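Local coordinates for proteasome assembly chaperone family protein (Thermoplasma acidophilum, PDB 3GAA), which is of unknown function but belongs to the PAC2 family and is probably related to proteasome assembly chaperones, at residues Glu126-Phe140 with Ser184-Ala198. Sequence-based numbering, arbitrary orientation.
Sequences EGSPANGIPEERPVF and SFITPTSVDIPDPGA
Strands 126-130 and 184-190 pair in parallel inside the mixed sheet of this PAC2-family chain, and after a loop the chain returns as strand 140-142, whose Phe140 pairs antiparallel with Ile186. The strand at 184-190 is thus held from both sides. The parallel ladder begins with Glu126 N on Phe185 O (2.9 Å) and ends with Val191 N on Ala130 O. On the returning side, Phe140 and Ile186 exchange both backbone bonds, and Thr187 OG1 donates to Pro138 O. Glu126 CG lies 3.5 Å from Ile186 CG1, the two chains side by side and pointing the same way. Further along, Pro188 CB touches Ala130 CB and Ile133 CG1, while its CG meets Pro138 CD.

Arg137 ties this loop to Asp195 and packs on Gly197 and Ala198 of helix 196-210. With CG anti to the backbone N (chi1 156°), the chain runs past Thr187 OG1 and the Pro188 ring, and a bend at chi3 sets NH1 and NH2 facing Asp195. The guanidinium lies between Ile133 CB and the Gly197-Ala198 peptide. NH1 donates to Pro188 O at 2.9 Å, in the carbonyl plane. Arg137 grips the carboxylate end-on, with NH2 2.9 Å from Asp195 OD1 and NH1 2.6 Å from Asp195 OD2. With an alanine in place of Arg137, the Asp195 carboxylate is likely to lose its cationic mate and Pro188 O its side-chain donor. Ser190 N reaches Asp195 OD2 at 2.9 Å, from the carboxylate face opposite NH1.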
loop_
_atom_site.group_PDB
_atom_site.type_symbol
_atom_site.label_atom_id
_atom_site.label_comp_id
_atom_site.label_asym_id
_atom_site.label_seq_id
_atom_site.Cartn_x
_atom_site.Cartn_y
_atom_site.Cartn_z
ATOM N N GLU A 126 22.731 -9.951 -33.399
ATOM C CA GLU A 126 23.041 -8.653 -33.945
ATOM C C GLU A 126 24.081 -8.568 -35.035
ATOM O O GLU A 126 24.814 -9.490 -35.311
ATOM C CB GLU A 126 23.291 -7.624 -32.832
ATOM C CG GLU A 126 24.325 -7.964 -31.806
ATOM C CD GLU A 126 24.150 -7.144 -30.521
ATOM O OE1 GLU A 126 25.157 -6.685 -29.893
ATOM O OE2 GLU A 126 22.976 -6.973 -30.127
ATOM N N GLY A 127 24.072 -7.417 -35.685
ATOM C CA GLY A 127 25.098 -7.038 -36.656
ATOM C C GLY A 127 25.990 -5.901 -36.166
ATOM O O GLY A 127 25.596 -5.140 -35.281
ATOM N N SER A 128 27.199 -5.823 -36.715
ATOM C CA SER A 128 28.132 -4.706 -36.466
ATOM C C SER A 128 28.396 -4.050 -37.785
ATOM O O SER A 128 28.459 -4.739 -38.792
ATOM C CB SER A 128 29.458 -5.173 -35.841
ATOM O OG SER A 128 30.047 -6.256 -36.560
ATOM N N PRO A 129 28.515 -2.723 -37.808
ATOM C CA PRO A 129 28.510 -2.161 -39.165
ATOM C C PRO A 129 29.829 -2.309 -39.905
ATOM O O PRO A 129 30.886 -2.204 -39.313
ATOM C CB PRO A 129 28.136 -0.697 -38.940
ATOM C CG PRO A 129 27.471 -0.659 -37.595
ATOM C CD PRO A 129 28.181 -1.708 -36.802
ATOM N N ALA A 130 29.723 -2.619 -41.187
ATOM C CA ALA A 130 30.858 -2.760 -42.073
ATOM C C ALA A 130 30.498 -2.067 -43.408
ATOM O O ALA A 130 29.569 -1.255 -43.468
ATOM C CB ALA A 130 31.145 -4.219 -42.273
ATOM N N ASN A 131 31.241 -2.362 -44.470
ATOM C CA ASN A 131 30.753 -2.117 -45.847
ATOM C C ASN A 131 31.411 -3.085 -46.806
ATOM O O ASN A 131 32.606 -2.952 -47.069
ATOM C CB ASN A 131 30.969 -0.681 -46.290
ATOM C CG ASN A 131 32.236 -0.080 -45.737
ATOM O OD1 ASN A 131 32.741 0.913 -46.269
ATOM N ND2 ASN A 131 32.754 -0.661 -44.666
ATOM N N GLY A 132 30.632 -4.073 -47.285
ATOM C CA GLY A 132 31.185 -5.252 -47.995
ATOM C C GLY A 132 30.218 -6.428 -48.186
ATOM O O GLY A 132 29.089 -6.208 -48.639
ATOM N N ILE A 133 30.571 -7.661 -47.786
ATOM C CA ILE A 133 31.594 -8.003 -46.749
ATOM C C ILE A 133 32.497 -9.115 -47.277
ATOM O O ILE A 133 31.998 -10.201 -47.599
ATOM C CB ILE A 133 30.898 -8.485 -45.407
ATOM C CG1 ILE A 133 30.778 -7.328 -44.425
ATOM C CG2 ILE A 133 31.664 -9.613 -44.713
ATOM C CD1 ILE A 133 30.186 -6.061 -45.005
ATOM N N PRO A 134 33.826 -8.860 -47.366
ATOM C CA PRO A 134 34.681 -9.864 -48.093
ATOM C C PRO A 134 34.227 -11.339 -47.824
ATOM O O PRO A 134 34.361 -11.827 -46.701
ATOM C CB PRO A 134 36.125 -9.535 -47.607
ATOM C CG PRO A 134 36.083 -7.986 -47.189
ATOM C CD PRO A 134 34.588 -7.658 -46.903
ATOM N N GLU A 135 33.690 -12.008 -48.858
ATOM C CA GLU A 135 32.760 -13.181 -48.722
ATOM C C GLU A 135 33.071 -14.196 -47.609
ATOM O O GLU A 135 32.199 -14.998 -47.216
ATOM C CB GLU A 135 32.625 -13.941 -50.055
ATOM C CG GLU A 135 31.366 -14.861 -50.168
ATOM C CD GLU A 135 31.496 -15.887 -51.309
ATOM O OE1 GLU A 135 32.371 -15.710 -52.202
ATOM O OE2 GLU A 135 30.721 -16.875 -51.309
ATOM N N GLU A 136 34.322 -14.188 -47.147
ATOM C CA GLU A 136 34.686 -14.769 -45.850
ATOM C C GLU A 136 34.104 -13.866 -44.748
ATOM O O GLU A 136 34.739 -12.870 -44.371
ATOM C CB GLU A 136 36.235 -14.893 -45.718
ATOM C CG GLU A 136 37.001 -15.728 -46.826
ATOM C CD GLU A 136 36.086 -16.574 -47.780
ATOM O OE1 GLU A 136 36.475 -16.766 -48.978
ATOM O OE2 GLU A 136 34.984 -17.037 -47.355
ATOM N N ARG A 137 32.887 -14.174 -44.282
ATOM C CA ARG A 137 32.266 -13.383 -43.235
ATOM C C ARG A 137 32.213 -14.168 -41.936
ATOM O O ARG A 137 31.554 -15.194 -41.861
ATOM C CB ARG A 137 30.879 -12.942 -43.628
ATOM C CG ARG A 137 29.983 -12.627 -42.419
ATOM C CD ARG A 137 28.916 -11.630 -42.725
ATOM N NE ARG A 137 28.430 -11.752 -44.094
ATOM C CZ ARG A 137 27.666 -10.839 -44.686
ATOM N NH1 ARG A 137 27.285 -9.739 -44.028
ATOM N NH2 ARG A 137 27.259 -11.036 -45.932
ATOM N N PRO A 138 32.882 -13.660 -40.890
ATOM C CA PRO A 138 32.934 -14.317 -39.581
ATOM C C PRO A 138 31.714 -14.078 -38.639
ATOM O O PRO A 138 30.969 -13.095 -38.756
ATOM C CB PRO A 138 34.191 -13.700 -38.973
ATOM C CG PRO A 138 34.217 -12.300 -39.532
ATOM C CD PRO A 138 33.618 -12.378 -40.885
ATOM N N VAL A 139 31.508 -14.989 -37.707
ATOM C CA VAL A 139 30.582 -14.714 -36.627
ATOM C C VAL A 139 31.348 -14.540 -35.325
ATOM O O VAL A 139 32.246 -15.287 -35.031
ATOM C CB VAL A 139 29.467 -15.786 -36.477
ATOM C CG1 VAL A 139 28.542 -15.422 -35.323
ATOM C CG2 VAL A 139 28.652 -15.837 -37.694
ATOM N N PHE A 140 30.949 -13.551 -34.542
ATOM C CA PHE A 140 31.504 -13.407 -33.215
ATOM C C PHE A 140 30.472 -13.699 -32.219
ATOM O O PHE A 140 29.290 -13.715 -32.537
ATOM C CB PHE A 140 32.068 -12.023 -32.989
ATOM C CG PHE A 140 33.057 -11.658 -33.989
ATOM C CD1 PHE A 140 34.373 -12.099 -33.862
ATOM C CD2 PHE A 140 32.674 -10.994 -35.121
ATOM C CE1 PHE A 140 35.342 -11.797 -34.868
ATOM C CE2 PHE A 140 33.620 -10.664 -36.118
ATOM C CZ PHE A 140 34.958 -11.063 -35.996
ATOM N N SER A 184 25.385 -13.641 -27.009
ATOM C CA SER A 184 25.059 -12.866 -28.160
ATOM C C SER A 184 25.904 -13.324 -29.374
ATOM O O SER A 184 27.045 -13.699 -29.201
ATOM C CB SER A 184 25.281 -11.396 -27.846
ATOM O OG SER A 184 25.449 -10.714 -29.070
ATOM N N PHE A 185 25.327 -13.344 -30.578
ATOM C CA PHE A 185 26.128 -13.495 -31.784
ATOM C C PHE A 185 26.106 -12.158 -32.548
ATOM O O PHE A 185 25.056 -11.497 -32.656
ATOM C CB PHE A 185 25.558 -14.595 -32.666
ATOM C CG PHE A 185 25.661 -15.985 -32.086
ATOM C CD1 PHE A 185 26.881 -16.529 -31.755
ATOM C CD2 PHE A 185 24.559 -16.751 -31.935
ATOM C CE1 PHE A 185 26.993 -17.767 -31.274
ATOM C CE2 PHE A 185 24.666 -18.034 -31.428
ATOM C CZ PHE A 185 25.882 -18.522 -31.090
ATOM N N ILE A 186 27.274 -11.749 -33.039
ATOM C CA ILE A 186 27.398 -10.564 -33.858
ATOM C C ILE A 186 28.077 -10.880 -35.195
ATOM O O ILE A 186 29.031 -11.676 -35.306
ATOM C CB ILE A 186 28.180 -9.443 -33.168
ATOM C CG1 ILE A 186 27.652 -9.192 -31.742
ATOM C CG2 ILE A 186 28.017 -8.180 -33.960
ATOM C CD1 ILE A 186 28.392 -9.994 -30.634
ATOM N N THR A 187 27.563 -10.254 -36.240
ATOM C CA THR A 187 28.098 -10.513 -37.556
ATOM C C THR A 187 28.306 -9.184 -38.287
ATOM O O THR A 187 27.503 -8.330 -38.179
ATOM C CB THR A 187 27.184 -11.485 -38.303
ATOM O OG1 THR A 187 27.943 -12.124 -39.324
ATOM C CG2 THR A 187 25.987 -10.771 -38.927
ATOM N N PRO A 188 29.422 -9.004 -38.991
ATOM C CA PRO A 188 29.575 -7.756 -39.716
ATOM C C PRO A 188 28.507 -7.629 -40.783
ATOM O O PRO A 188 28.206 -8.588 -41.480
ATOM C CB PRO A 188 30.945 -7.885 -40.379
ATOM C CG PRO A 188 31.553 -9.149 -39.901
ATOM C CD PRO A 188 30.476 -9.980 -39.333
ATOM N N THR A 189 27.947 -6.448 -40.928
ATOM C CA THR A 189 26.914 -6.252 -41.920
ATOM C C THR A 189 27.043 -4.880 -42.639
ATOM O O THR A 189 27.351 -3.859 -42.022
ATOM C CB THR A 189 25.475 -6.587 -41.298
ATOM O OG1 THR A 189 24.451 -5.759 -41.869
ATOM C CG2 THR A 189 25.460 -6.484 -39.816
ATOM N N SER A 190 26.846 -4.871 -43.951
ATOM C CA SER A 190 27.040 -3.672 -44.769
ATOM C C SER A 190 26.056 -2.546 -44.457
ATOM O O SER A 190 24.844 -2.737 -44.465
ATOM C CB SER A 190 26.853 -4.063 -46.244
ATOM O OG SER A 190 26.807 -2.917 -47.084
ATOM N N VAL A 191 26.543 -1.343 -44.247
ATOM C CA VAL A 191 25.604 -0.250 -43.944
ATOM C C VAL A 191 24.837 0.276 -45.171
ATOM O O VAL A 191 23.637 0.466 -45.107
ATOM C CB VAL A 191 26.269 0.920 -43.155
ATOM C CG1 VAL A 191 26.275 0.602 -41.685
ATOM C CG2 VAL A 191 27.682 1.201 -43.656
ATOM N N ASP A 192 25.491 0.530 -46.288
ATOM C CA ASP A 192 24.744 1.124 -47.420
ATOM C C ASP A 192 23.786 0.114 -48.079
ATOM O O ASP A 192 22.586 0.340 -48.086
ATOM C CB ASP A 192 25.683 1.763 -48.482
ATOM C CG ASP A 192 26.314 3.118 -48.005
ATOM O OD1 ASP A 192 26.457 4.053 -48.853
ATOM O OD2 ASP A 192 26.657 3.243 -46.787
ATOM N N ILE A 193 24.313 -0.999 -48.586
ATOM C CA ILE A 193 23.509 -1.929 -49.390
ATOM C C ILE A 193 22.922 -3.119 -48.599
ATOM O O ILE A 193 23.497 -3.516 -47.568
ATOM C CB ILE A 193 24.320 -2.434 -50.606
ATOM C CG1 ILE A 193 25.556 -3.249 -50.188
ATOM C CG2 ILE A 193 24.709 -1.216 -51.505
ATOM C CD1 ILE A 193 26.766 -2.380 -49.811
ATOM N N PRO A 194 21.784 -3.693 -49.061
ATOM C CA PRO A 194 21.115 -4.777 -48.294
ATOM C C PRO A 194 22.003 -6.005 -48.140
ATOM O O PRO A 194 22.733 -6.329 -49.057
ATOM C CB PRO A 194 19.889 -5.108 -49.138
ATOM C CG PRO A 194 19.718 -3.924 -50.060
ATOM C CD PRO A 194 21.081 -3.408 -50.316
ATOM N N ASP A 195 21.950 -6.675 -46.995
ATOM C CA ASP A 195 22.963 -7.676 -46.663
ATOM C C ASP A 195 22.432 -8.974 -46.042
ATOM O O ASP A 195 22.667 -9.251 -44.875
ATOM C CB ASP A 195 24.009 -7.064 -45.743
ATOM C CG ASP A 195 25.289 -7.876 -45.718
ATOM O OD1 ASP A 195 25.356 -8.885 -46.479
ATOM O OD2 ASP A 195 26.229 -7.524 -44.951
ATOM N N PRO A 196 21.761 -9.801 -46.847
ATOM C CA PRO A 196 21.207 -11.091 -46.423
ATOM C C PRO A 196 22.202 -12.113 -45.883
ATOM O O PRO A 196 21.829 -12.927 -45.065
ATOM C CB PRO A 196 20.579 -11.643 -47.697
ATOM C CG PRO A 196 20.411 -10.496 -48.563
ATOM C CD PRO A 196 21.538 -9.575 -48.274
ATOM N N GLY A 197 23.442 -12.078 -46.320
ATOM C CA GLY A 197 24.466 -12.947 -45.746
ATOM C C GLY A 197 24.748 -12.671 -44.276
ATOM O O GLY A 197 25.246 -13.555 -43.572
ATOM N N ALA A 198 24.439 -11.459 -43.794
ATOM C CA ALA A 198 24.555 -11.167 -42.370
ATOM C C ALA A 198 23.540 -12.074 -41.648
ATOM O O ALA A 198 23.887 -12.907 -40.808
ATOM C CB ALA A 198 24.284 -9.704 -42.099
#